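Long-range contacts in nonribosomal peptide synthase (Streptomyces sp. MJ635-86F5, PDB 5JJP), which adenylates aliphatic beta-amino acids, probably with ATP, as a member of the ANL superfamily of adenylate-forming enzymes: residues 195-200 against 331-336; 290-295 against 317-322; 311-316 against 344-349; 357-362 against 385-390. One frame throughout, in Å; residues are numbered along the deposited sequence.

Interaction 1 of 4, residues 195-200 against 331-336; sequences KGVVMS and ATESMA
Methyl groups packed on a carbonyl-rich turn join strand 196-200, the middle strand of a three-stranded antiparallel sheet, to the loop between strands 324-329 and 338-341. That loop carries the ATE of the Y-G-x-T-E signature (the fifth core motif) that in adenylation enzymes helps line the active site, and K195 and G196 close the glycine-rich third core motif. V197 meets T332 obliquely: its CG1, anti to the backbone N (chi1 171°), lies 3.8 Å from T332 CG2. Its other methyl passes across the end of E333, with V197 CG2 4.1 Å from E333 CD. Farther along, M199 is bent at chi2 (63°) and chi3 (68°), which brings its methyl up to the peptide oxygens of the turn. M199 CE is 3.4 Å from T332 O, and 3.6 Å separate it from E333 O. The turn keeps its own shape through the bond from S334 N to A331 O, 3.0 Å long. E333 OE2 is fixed elsewhere, by a hydrogen bond to Y394 OH on the neighbouring strand 393-394. With methyls facing oxygens and no polar bond between the two segments, shape rather than directional bonding sets their spacing.

Interaction 2 of 4, residues 290-295 against 317-322; sequences DLVAGL and QGLLPG
V292 O is held by one hydrogen bond, from L295 N at 3.0 Å, and is flanked by a methyl of the other segment, L320 CD2, 3.4 Å away. It sits at the C-terminal end of helix 289-293, where that helix meets the end of helix 310-319 in an alpha layer of the layered alpha-beta sandwich of adenylate-forming enzymes. The G294 amide, by contrast, divides itself between two weak bonds, to D290 O and L291 O. The apolar core of the contact is V292 CG1, anti to its backbone N (chi1 169°) and lodged between two consecutive leucines: L319 CD1 lies 4.0 Å from V292 CG1, and L320 CD1 is equally near it. Both leucines cross the valine at about a right angle. L320 is the first residue to leave the helix, yet its side chain still reaches across to V292 O, and the same CD2 brushes L295 CB. Helix 282-287 extends the apolar patch, with L284 against V292 and I285 against L319. The helix ends come close enough for backbone to touch backbone: A293 CA approaches L319 O to 3.5 Å in a CA-H...O contact, with 149° at the hydrogen.

Interaction 3 of 4, residues 311-316 against 344-349; sequences GDLREL and DPLPAD
The apolar part of this contact centres on L346, whose CD2 methyl rests against helix 310-319. L346 CD2 lies 4.0 Å from L313 CD2 and 3.9 Å from R314 CG, so the leucine packs on the aliphatic root of the arginine as well as on its neighbour. L353 closes round both leucines, and L313 also reaches F303 on the sheet beneath. The polar part belongs to R314. Its chain runs extended from CG to NE, crosses L346 at about a right angle and reaches out to the loop, then turns at chi4 (88°), presenting the guanidinium edge to the backbone. R314 NH2 donates to P347 O at 2.6 Å, nearly straight (162°), on a lone pair in the carbonyl plane and close to the guanidinium plane. A weak second bond leads from the same nitrogen to L350 O, while NE, near L346 O, is buried without a partner. An alanine here would remove the guanidinium and would probably loosen residues 347-350 from the helix. Helix 310-319 connects the adjacent parallel strands 300-304 and 324-329, and the arrangement is a beta-alpha-beta crossover helix that holds, along its flank, the loop that leaves edge strand 338-341.

Interaction 4 of 4, residues 357-362 against 385-390; sequences YAHHGA and LRSPAL
A type II beta turn from H359 to A362, just ahead of strand 363-367, packs against the end of the antiparallel partner strand 381-386 and the type I turn that follows it. A358 opens the contact loosely, its CB 4.5 Å from L385 CD1. H359 follows, with its ring folded back on its own turn: H359 ND1 donates to H360 O (2.9 Å, 150°), approaching from above the carbonyl plane while the acceptor lies near the ring plane. This fixes the ring, whose NE2 is buried without a partner. At G361 a positive phi (92°) completes the turn, closed by A362 N bonding to H359 O at 3.0 Å, and the glycine carbonyl meets the proline ring, G361 O to P388 CD being 3.2 Å. A362 ends the walk, its CB over one face of the H359 ring, offset toward the rim, and its CA 3.4 Å from R386 O. Opposite, S387 OG accepts from A389 N (2.9 Å), an ST turn; an alanine here would lose that acceptor and would probably leave the 387-390 turn less firmly set. A362 CB touches the same serine, 3.8 Å from S387 CB.

Interactions 1 and 4 lie nearer the middle of the chain and touch, M199 SD standing 3.5 Å from A389 O and S334 OG 3.6 Å from L385 CD2, so both strand 196-200 and the loop 331-336 border interaction 4. Interactions 2 and 3 share helix 310-319, each centred about 27 Å from the chain's centre; Q317 lies where they meet, its OE1 3.4 Å from L346 CB. Interaction 2 is a buried meeting of helix ends, mostly apolar, whereas interaction 3 is more open and has the one hydrogen bond that links two paired segments. Interactions 1 and 4 rely instead on methyls and carbonyls, their polar bonds staying within a segment or leading to other residues.

Interaction 1 of 4, residues 195-200 against 331-336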
loop_
_atom_site.group_PDB
_atom_site.type_symbol
_atom_site.label_atom_id
_atom_site.label_comp_id
_atom_site.label_asym_id
_atom_site.label_seq_id
_atom_site.Cartn_x
_atom_site.Cartn_y
_atom_site.Cartn_z
ATOM N N LYS A 195 10.209 7.842 -11.620
ATOM C CA LYS A 195 10.339 8.775 -10.495
ATOM C C LYS A 195 10.126 8.080 -9.147
ATOM O O LYS A 195 9.344 7.136 -9.021
ATOM C CB LYS A 195 9.323 9.880 -10.622
ATOM C CG LYS A 195 9.625 10.875 -11.705
ATOM C CD LYS A 195 8.635 12.014 -11.609
ATOM C CE LYS A 195 8.421 12.727 -12.939
ATOM N NZ LYS A 195 7.032 13.279 -12.962
ATOM N N GLY A 196 10.836 8.550 -8.136
ATOM C CA GLY A 196 10.840 7.915 -6.845
ATOM C C GLY A 196 9.880 8.668 -5.932
ATOM O O GLY A 196 10.195 9.749 -5.448
ATOM N N VAL A 197 8.726 8.082 -5.669
ATOM C CA VAL A 197 7.762 8.678 -4.779
ATOM C C VAL A 197 8.191 8.433 -3.331
ATOM O O VAL A 197 8.301 7.288 -2.903
ATOM C CB VAL A 197 6.353 8.111 -5.057
ATOM C CG1 VAL A 197 5.348 8.567 -3.989
ATOM C CG2 VAL A 197 5.906 8.554 -6.416
ATOM N N VAL A 198 8.385 9.503 -2.581
ATOM C CA VAL A 198 8.887 9.413 -1.236
ATOM C C VAL A 198 7.699 9.593 -0.296
ATOM O O VAL A 198 7.083 10.640 -0.288
ATOM C CB VAL A 198 9.931 10.519 -0.929
ATOM C CG1 VAL A 198 10.446 10.425 0.490
ATOM C CG2 VAL A 198 11.090 10.452 -1.927
ATOM N N MET A 199 7.386 8.555 0.495
ATOM C CA MET A 199 6.255 8.651 1.444
ATOM C C MET A 199 6.746 8.710 2.882
ATOM O O MET A 199 7.474 7.837 3.308
ATOM C CB MET A 199 5.333 7.452 1.277
ATOM C CG MET A 199 4.015 7.597 1.991
ATOM S SD MET A 199 3.003 8.978 1.378
ATOM C CE MET A 199 2.628 8.319 -0.259
ATOM N N SER A 200 6.340 9.720 3.632
ATOM C CA SER A 200 6.701 9.826 5.040
ATOM C C SER A 200 5.848 8.855 5.898
ATOM O O SER A 200 4.800 8.379 5.475
ATOM C CB SER A 200 6.493 11.270 5.538
ATOM O OG SER A 200 5.114 11.595 5.750
ATOM N N ALA A 331 -3.577 7.300 -6.474
ATOM C CA ALA A 331 -2.266 7.001 -6.965
ATOM C C ALA A 331 -1.239 6.789 -5.866
ATOM O O ALA A 331 -1.457 7.069 -4.677
ATOM C CB ALA A 331 -1.805 8.127 -7.878
ATOM N N THR A 332 -0.080 6.320 -6.294
ATOM C CA THR A 332 1.043 6.174 -5.398
ATOM C C THR A 332 1.354 7.404 -4.563
ATOM O O THR A 332 1.796 7.290 -3.417
ATOM C CB THR A 332 2.278 5.823 -6.196
ATOM O OG1 THR A 332 1.964 4.696 -7.015
ATOM C CG2 THR A 332 3.446 5.477 -5.257
ATOM N N GLU A 333 1.168 8.581 -5.159
ATOM C CA GLU A 333 1.505 9.800 -4.472
ATOM C C GLU A 333 0.726 10.007 -3.212
ATOM O O GLU A 333 1.158 10.829 -2.390
ATOM C CB GLU A 333 1.368 11.013 -5.388
ATOM C CG GLU A 333 2.556 11.190 -6.359
ATOM C CD GLU A 333 2.408 10.372 -7.658
ATOM O OE1 GLU A 333 1.539 9.465 -7.719
ATOM O OE2 GLU A 333 3.131 10.691 -8.635
ATOM N N SER A 334 -0.416 9.352 -3.053
ATOM C CA SER A 334 -1.163 9.433 -1.772
ATOM C C SER A 334 -1.569 8.062 -1.217
ATOM O O SER A 334 -2.286 7.970 -0.209
ATOM C CB SER A 334 -2.427 10.272 -1.897
ATOM O OG SER A 334 -3.281 9.717 -2.875
ATOM N N MET A 335 -1.036 7.023 -1.851
ATOM C CA MET A 335 -1.525 5.639 -1.752
ATOM C C MET A 335 -2.894 5.463 -2.338
ATOM O O MET A 335 -3.060 4.652 -3.226
ATOM C CB MET A 335 -1.447 5.084 -0.329
ATOM C CG MET A 335 -1.828 3.609 -0.295
ATOM S SD MET A 335 -1.122 2.712 1.107
ATOM C CE MET A 335 0.448 2.119 0.440
ATOM N N ALA A 336 -3.870 6.235 -1.855
ATOM C CA ALA A 336 -5.199 6.310 -2.441
ATOM C C ALA A 336 -5.819 7.613 -2.004
ATOM O O ALA A 336 -5.225 8.343 -1.211
ATOM C CB ALA A 336 -6.093 5.137 -2.016
#

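Interaction 2 of 4, residues 290-295 against 317-322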
loop_
_atom_site.group_PDB
_atom_site.type_symbol
_atom_site.label_atom_id
_atom_site.label_comp_id
_atom_site.label_asym_id
_atom_site.label_seq_id
_atom_site.Cartn_x
_atom_site.Cartn_y
_atom_site.Cartn_z
ATOM N N ASP A 290 -19.102 -21.107 -11.663
ATOM C CA ASP A 290 -19.742 -21.825 -10.576
ATOM C C ASP A 290 -18.895 -21.835 -9.331
ATOM O O ASP A 290 -19.417 -21.745 -8.225
ATOM C CB ASP A 290 -20.043 -23.269 -10.958
ATOM C CG ASP A 290 -21.158 -23.382 -11.992
ATOM O OD1 ASP A 290 -22.005 -22.463 -12.074
ATOM O OD2 ASP A 290 -21.193 -24.406 -12.714
ATOM N N LEU A 291 -17.583 -21.950 -9.488
ATOM C CA LEU A 291 -16.711 -21.876 -8.311
ATOM C C LEU A 291 -16.691 -20.463 -7.695
ATOM O O LEU A 291 -16.668 -20.309 -6.464
ATOM C CB LEU A 291 -15.310 -22.360 -8.660
ATOM C CG LEU A 291 -15.231 -23.839 -9.118
ATOM C CD1 LEU A 291 -13.802 -24.189 -9.501
ATOM C CD2 LEU A 291 -15.736 -24.770 -8.030
ATOM N N VAL A 292 -16.758 -19.440 -8.538
ATOM C CA VAL A 292 -16.842 -18.059 -8.045
ATOM C C VAL A 292 -18.098 -17.892 -7.194
ATOM O O VAL A 292 -18.040 -17.431 -6.059
ATOM C CB VAL A 292 -16.835 -17.041 -9.204
ATOM C CG1 VAL A 292 -17.192 -15.649 -8.710
ATOM C CG2 VAL A 292 -15.476 -17.045 -9.895
ATOM N N ALA A 293 -19.231 -18.280 -7.758
ATOM C CA ALA A 293 -20.515 -18.300 -7.048
ATOM C C ALA A 293 -20.480 -19.079 -5.771
ATOM O O ALA A 293 -21.251 -18.816 -4.878
ATOM C CB ALA A 293 -21.618 -18.872 -7.960
ATOM N N GLY A 294 -19.570 -20.027 -5.673
ATOM C CA GLY A 294 -19.459 -20.875 -4.477
ATOM C C GLY A 294 -18.528 -20.377 -3.393
ATOM O O GLY A 294 -18.333 -21.079 -2.396
ATOM N N LEU A 295 -17.958 -19.176 -3.573
ATOM C CA LEU A 295 -17.089 -18.556 -2.533
ATOM C C LEU A 295 -17.882 -18.071 -1.313
ATOM O O LEU A 295 -18.094 -16.865 -1.115
ATOM C CB LEU A 295 -16.290 -17.388 -3.104
ATOM C CG LEU A 295 -15.292 -17.758 -4.197
ATOM C CD1 LEU A 295 -14.882 -16.494 -4.933
ATOM C CD2 LEU A 295 -14.095 -18.439 -3.604
ATOM N N GLN A 317 -21.234 -9.041 -9.648
ATOM C CA GLN A 317 -22.326 -8.894 -8.674
ATOM C C GLN A 317 -23.333 -10.034 -8.758
ATOM O O GLN A 317 -23.804 -10.549 -7.738
ATOM C CB GLN A 317 -23.085 -7.603 -8.904
ATOM C CG GLN A 317 -22.325 -6.360 -8.557
ATOM C CD GLN A 317 -23.154 -5.106 -8.746
ATOM O OE1 GLN A 317 -23.719 -4.854 -9.827
ATOM N NE2 GLN A 317 -23.240 -4.303 -7.693
ATOM N N GLY A 318 -23.692 -10.383 -9.989
ATOM C CA GLY A 318 -24.614 -11.493 -10.276
ATOM C C GLY A 318 -24.182 -12.836 -9.728
ATOM O O GLY A 318 -24.977 -13.576 -9.175
ATOM N N LEU A 319 -22.895 -13.131 -9.824
ATOM C CA LEU A 319 -22.374 -14.357 -9.232
ATOM C C LEU A 319 -22.196 -14.254 -7.716
ATOM O O LEU A 319 -22.207 -15.275 -7.038
ATOM C CB LEU A 319 -21.029 -14.717 -9.856
ATOM C CG LEU A 319 -21.004 -14.968 -11.360
ATOM C CD1 LEU A 319 -19.564 -15.055 -11.860
ATOM C CD2 LEU A 319 -21.781 -16.234 -11.679
ATOM N N LEU A 320 -22.020 -13.040 -7.194
ATOM C CA LEU A 320 -21.743 -12.849 -5.772
ATOM C C LEU A 320 -22.724 -11.880 -5.142
ATOM O O LEU A 320 -22.352 -10.782 -4.772
ATOM C CB LEU A 320 -20.309 -12.348 -5.586
ATOM C CG LEU A 320 -19.253 -13.413 -5.885
ATOM C CD1 LEU A 320 -17.882 -12.782 -5.990
ATOM C CD2 LEU A 320 -19.278 -14.531 -4.861
ATOM N N PRO A 321 -24.001 -12.293 -5.030
ATOM C CA PRO A 321 -25.016 -11.407 -4.430
ATOM C C PRO A 321 -24.761 -11.199 -2.948
ATOM O O PRO A 321 -24.219 -12.079 -2.284
ATOM C CB PRO A 321 -26.322 -12.181 -4.645
ATOM C CG PRO A 321 -25.902 -13.624 -4.742
ATOM C CD PRO A 321 -24.559 -13.620 -5.389
ATOM N N GLY A 322 -25.085 -10.021 -2.458
ATOM C CA GLY A 322 -24.908 -9.675 -1.034
ATOM C C GLY A 322 -23.466 -9.481 -0.565
ATOM O O GLY A 322 -23.177 -9.599 0.624
#

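Interaction 3 of 4, residues 311-316 against 344-349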
loop_
_atom_site.group_PDB
_atom_site.type_symbol
_atom_site.label_atom_id
_atom_site.label_comp_id
_atom_site.label_asym_id
_atom_site.label_seq_id
_atom_site.Cartn_x
_atom_site.Cartn_y
_atom_site.Cartn_z
ATOM N N GLY A 311 -19.884 -4.106 -17.543
ATOM C CA GLY A 311 -20.525 -5.373 -17.837
ATOM C C GLY A 311 -19.936 -6.477 -16.994
ATOM O O GLY A 311 -20.661 -7.299 -16.452
ATOM N N ASP A 312 -18.612 -6.465 -16.870
ATOM C CA ASP A 312 -17.911 -7.446 -16.068
ATOM C C ASP A 312 -18.355 -7.352 -14.604
ATOM O O ASP A 312 -18.627 -8.355 -13.950
ATOM C CB ASP A 312 -16.387 -7.231 -16.193
ATOM C CG ASP A 312 -15.813 -7.636 -17.585
ATOM O OD1 ASP A 312 -16.551 -8.160 -18.439
ATOM O OD2 ASP A 312 -14.598 -7.420 -17.818
ATOM N N LEU A 313 -18.450 -6.123 -14.098
ATOM C CA LEU A 313 -18.821 -5.872 -12.710
ATOM C C LEU A 313 -20.207 -6.404 -12.405
ATOM O O LEU A 313 -20.401 -7.089 -11.393
ATOM C CB LEU A 313 -18.775 -4.376 -12.418
ATOM C CG LEU A 313 -19.034 -3.869 -10.993
ATOM C CD1 LEU A 313 -18.376 -4.735 -9.929
ATOM C CD2 LEU A 313 -18.489 -2.460 -10.883
ATOM N N ARG A 314 -21.155 -6.078 -13.286
ATOM C CA ARG A 314 -22.526 -6.573 -13.174
ATOM C C ARG A 314 -22.561 -8.100 -13.128
ATOM O O ARG A 314 -23.244 -8.710 -12.315
ATOM C CB ARG A 314 -23.369 -6.087 -14.368
ATOM C CG ARG A 314 -23.746 -4.613 -14.355
ATOM C CD ARG A 314 -24.897 -4.293 -15.325
ATOM N NE ARG A 314 -25.274 -2.878 -15.320
ATOM C CZ ARG A 314 -24.722 -1.919 -16.080
ATOM N NH1 ARG A 314 -23.718 -2.180 -16.909
ATOM N NH2 ARG A 314 -25.147 -0.652 -15.993
ATOM N N GLU A 315 -21.788 -8.708 -14.008
ATOM C CA GLU A 315 -21.667 -10.148 -14.048
ATOM C C GLU A 315 -21.158 -10.642 -12.687
ATOM O O GLU A 315 -21.753 -11.544 -12.070
ATOM C CB GLU A 315 -20.739 -10.547 -15.194
ATOM C CG GLU A 315 -21.133 -11.821 -15.932
ATOM C CD GLU A 315 -20.289 -12.053 -17.190
ATOM O OE1 GLU A 315 -20.009 -13.237 -17.497
ATOM O OE2 GLU A 315 -19.845 -11.060 -17.824
ATOM N N LEU A 316 -20.102 -10.003 -12.191
ATOM C CA LEU A 316 -19.535 -10.352 -10.854
ATOM C C LEU A 316 -20.519 -10.178 -9.698
ATOM O O LEU A 316 -20.665 -11.108 -8.894
ATOM C CB LEU A 316 -18.244 -9.576 -10.558
ATOM C CG LEU A 316 -17.522 -9.912 -9.240
ATOM C CD1 LEU A 316 -16.970 -11.331 -9.267
ATOM C CD2 LEU A 316 -16.390 -8.909 -8.977
ATOM N N ASP A 344 -25.483 -2.058 -5.466
ATOM C CA ASP A 344 -25.994 -3.385 -5.841
ATOM C C ASP A 344 -27.505 -3.352 -5.783
ATOM O O ASP A 344 -28.084 -3.188 -4.727
ATOM C CB ASP A 344 -25.464 -4.509 -4.909
ATOM C CG ASP A 344 -25.800 -5.950 -5.426
ATOM O OD1 ASP A 344 -25.651 -6.948 -4.656
ATOM O OD2 ASP A 344 -26.199 -6.096 -6.616
ATOM N N PRO A 345 -28.161 -3.501 -6.929
ATOM C CA PRO A 345 -27.575 -3.705 -8.224
ATOM C C PRO A 345 -27.143 -2.399 -8.855
ATOM O O PRO A 345 -27.582 -1.304 -8.491
ATOM C CB PRO A 345 -28.715 -4.357 -9.004
ATOM C CG PRO A 345 -29.941 -3.721 -8.430
ATOM C CD PRO A 345 -29.629 -3.407 -6.995
ATOM N N LEU A 346 -26.248 -2.536 -9.802
ATOM C CA LEU A 346 -25.761 -1.423 -10.590
ATOM C C LEU A 346 -26.838 -1.045 -11.610
ATOM O O LEU A 346 -27.238 -1.898 -12.397
ATOM C CB LEU A 346 -24.485 -1.897 -11.286
ATOM C CG LEU A 346 -23.353 -0.926 -11.543
ATOM C CD1 LEU A 346 -22.880 -0.359 -10.228
ATOM C CD2 LEU A 346 -22.215 -1.658 -12.231
ATOM N N PRO A 347 -27.344 0.202 -11.582
ATOM C CA PRO A 347 -28.378 0.594 -12.553
ATOM C C PRO A 347 -27.965 0.286 -13.981
ATOM O O PRO A 347 -26.792 0.388 -14.318
ATOM C CB PRO A 347 -28.527 2.113 -12.339
ATOM C CG PRO A 347 -28.062 2.351 -10.932
ATOM C CD PRO A 347 -26.977 1.319 -10.691
ATOM N N ALA A 348 -28.938 -0.114 -14.805
ATOM C CA ALA A 348 -28.664 -0.566 -16.181
ATOM C C ALA A 348 -28.187 0.594 -17.080
ATOM O O ALA A 348 -27.347 0.409 -17.943
ATOM C CB ALA A 348 -29.896 -1.238 -16.779
ATOM N N ASP A 349 -28.713 1.791 -16.839
ATOM C CA ASP A 349 -28.348 2.990 -17.616
ATOM C C ASP A 349 -26.967 3.574 -17.254
ATOM O O ASP A 349 -26.402 4.355 -18.016
ATOM C CB ASP A 349 -29.420 4.086 -17.450
ATOM C CG ASP A 349 -29.730 4.388 -15.982
ATOM O OD1 ASP A 349 -30.152 3.445 -15.271
ATOM O OD2 ASP A 349 -29.538 5.547 -15.545
#

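Interaction 4 of 4, residues 357-362 against 385-390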
loop_
_atom_site.group_PDB
_atom_site.type_symbol
_atom_site.label_atom_id
_atom_site.label_comp_id
_atom_site.label_asym_id
_atom_site.label_seq_id
_atom_site.Cartn_x
_atom_site.Cartn_y
_atom_site.Cartn_z
ATOM N N TYR A 357 -16.254 11.191 -3.123
ATOM C CA TYR A 357 -15.534 12.234 -2.391
ATOM C C TYR A 357 -14.255 11.666 -1.847
ATOM O O TYR A 357 -14.188 10.479 -1.580
ATOM C CB TYR A 357 -16.335 12.723 -1.180
ATOM C CG TYR A 357 -17.753 13.207 -1.471
ATOM C CD1 TYR A 357 -17.970 14.449 -2.049
ATOM C CD2 TYR A 357 -18.857 12.438 -1.111
ATOM C CE1 TYR A 357 -19.238 14.906 -2.310
ATOM C CE2 TYR A 357 -20.144 12.889 -1.336
ATOM C CZ TYR A 357 -20.331 14.120 -1.953
ATOM O OH TYR A 357 -21.600 14.590 -2.198
ATOM N N ALA A 358 -13.230 12.497 -1.692
ATOM C CA ALA A 358 -12.001 12.039 -1.057
ATOM C C ALA A 358 -12.304 11.320 0.250
ATOM O O ALA A 358 -13.330 11.544 0.837
ATOM C CB ALA A 358 -11.078 13.199 -0.799
ATOM N N HIS A 359 -11.415 10.442 0.697
ATOM C CA HIS A 359 -11.643 9.662 1.943
ATOM C C HIS A 359 -11.597 10.590 3.119
ATOM O O HIS A 359 -11.135 11.731 3.006
ATOM C CB HIS A 359 -10.603 8.551 2.153
ATOM C CG HIS A 359 -9.195 9.051 2.288
ATOM N ND1 HIS A 359 -8.715 9.622 3.451
ATOM C CD2 HIS A 359 -8.165 9.042 1.416
ATOM C CE1 HIS A 359 -7.443 9.943 3.285
ATOM N NE2 HIS A 359 -7.083 9.593 2.061
ATOM N N HIS A 360 -12.044 10.078 4.255
ATOM C CA HIS A 360 -12.259 10.883 5.410
ATOM C C HIS A 360 -10.914 11.581 5.751
ATOM O O HIS A 360 -9.835 10.936 5.769
ATOM C CB HIS A 360 -12.776 9.992 6.510
ATOM C CG HIS A 360 -13.104 10.723 7.748
ATOM N ND1 HIS A 360 -12.151 11.009 8.710
ATOM C CD2 HIS A 360 -14.260 11.271 8.176
ATOM C CE1 HIS A 360 -12.716 11.707 9.680
ATOM N NE2 HIS A 360 -13.994 11.878 9.379
ATOM N N GLY A 361 -10.960 12.887 5.998
ATOM C CA GLY A 361 -9.744 13.635 6.287
ATOM C C GLY A 361 -9.045 14.279 5.091
ATOM O O GLY A 361 -8.003 14.910 5.258
ATOM N N ALA A 362 -9.581 14.076 3.896
ATOM C CA ALA A 362 -9.013 14.630 2.673
ATOM C C ALA A 362 -10.098 15.326 1.898
ATOM O O ALA A 362 -11.270 15.201 2.250
ATOM C CB ALA A 362 -8.417 13.535 1.822
ATOM N N LEU A 385 -5.711 17.279 -5.126
ATOM C CA LEU A 385 -5.962 16.551 -3.871
ATOM C C LEU A 385 -5.320 17.275 -2.682
ATOM O O LEU A 385 -4.128 17.533 -2.651
ATOM C CB LEU A 385 -5.454 15.143 -3.998
ATOM C CG LEU A 385 -5.542 14.235 -2.788
ATOM C CD1 LEU A 385 -6.953 13.831 -2.403
ATOM C CD2 LEU A 385 -4.739 13.000 -3.124
ATOM N N ARG A 386 -6.165 17.626 -1.724
ATOM C CA ARG A 386 -5.776 18.217 -0.494
ATOM C C ARG A 386 -5.853 17.079 0.545
ATOM O O ARG A 386 -6.924 16.564 0.828
ATOM C CB ARG A 386 -6.762 19.331 -0.147
ATOM C CG ARG A 386 -6.470 20.080 1.130
ATOM C CD ARG A 386 -7.582 21.050 1.460
ATOM N NE ARG A 386 -7.875 21.952 0.338
ATOM C CZ ARG A 386 -7.250 23.119 0.147
ATOM N NH1 ARG A 386 -6.298 23.542 0.969
ATOM N NH2 ARG A 386 -7.600 23.866 -0.863
ATOM N N SER A 387 -4.725 16.714 1.143
ATOM C CA SER A 387 -4.705 15.591 2.040
ATOM C C SER A 387 -3.446 15.516 2.887
ATOM O O SER A 387 -2.343 15.705 2.367
ATOM C CB SER A 387 -4.785 14.307 1.194
ATOM O OG SER A 387 -4.545 13.132 1.972
ATOM N N PRO A 388 -3.590 15.046 4.134
ATOM C CA PRO A 388 -2.430 14.736 4.928
ATOM C C PRO A 388 -1.609 13.521 4.468
ATOM O O PRO A 388 -0.493 13.308 4.935
ATOM C CB PRO A 388 -3.045 14.482 6.316
ATOM C CG PRO A 388 -4.405 13.943 6.054
ATOM C CD PRO A 388 -4.842 14.669 4.826
ATOM N N ALA A 389 -2.159 12.733 3.564
ATOM C CA ALA A 389 -1.492 11.535 3.062
ATOM C C ALA A 389 -0.580 11.726 1.858
ATOM O O ALA A 389 -0.040 10.755 1.329
ATOM C CB ALA A 389 -2.535 10.492 2.769
ATOM N N LEU A 390 -0.296 12.946 1.477
ATOM C CA LEU A 390 0.570 13.184 0.332
ATOM C C LEU A 390 2.027 12.821 0.566
ATOM O O LEU A 390 2.584 12.995 1.671
ATOM C CB LEU A 390 0.484 14.638 -0.112
ATOM C CG LEU A 390 -0.922 15.063 -0.582
ATOM C CD1 LEU A 390 -1.024 16.549 -0.774
ATOM C CD2 LEU A 390 -1.312 14.348 -1.859
#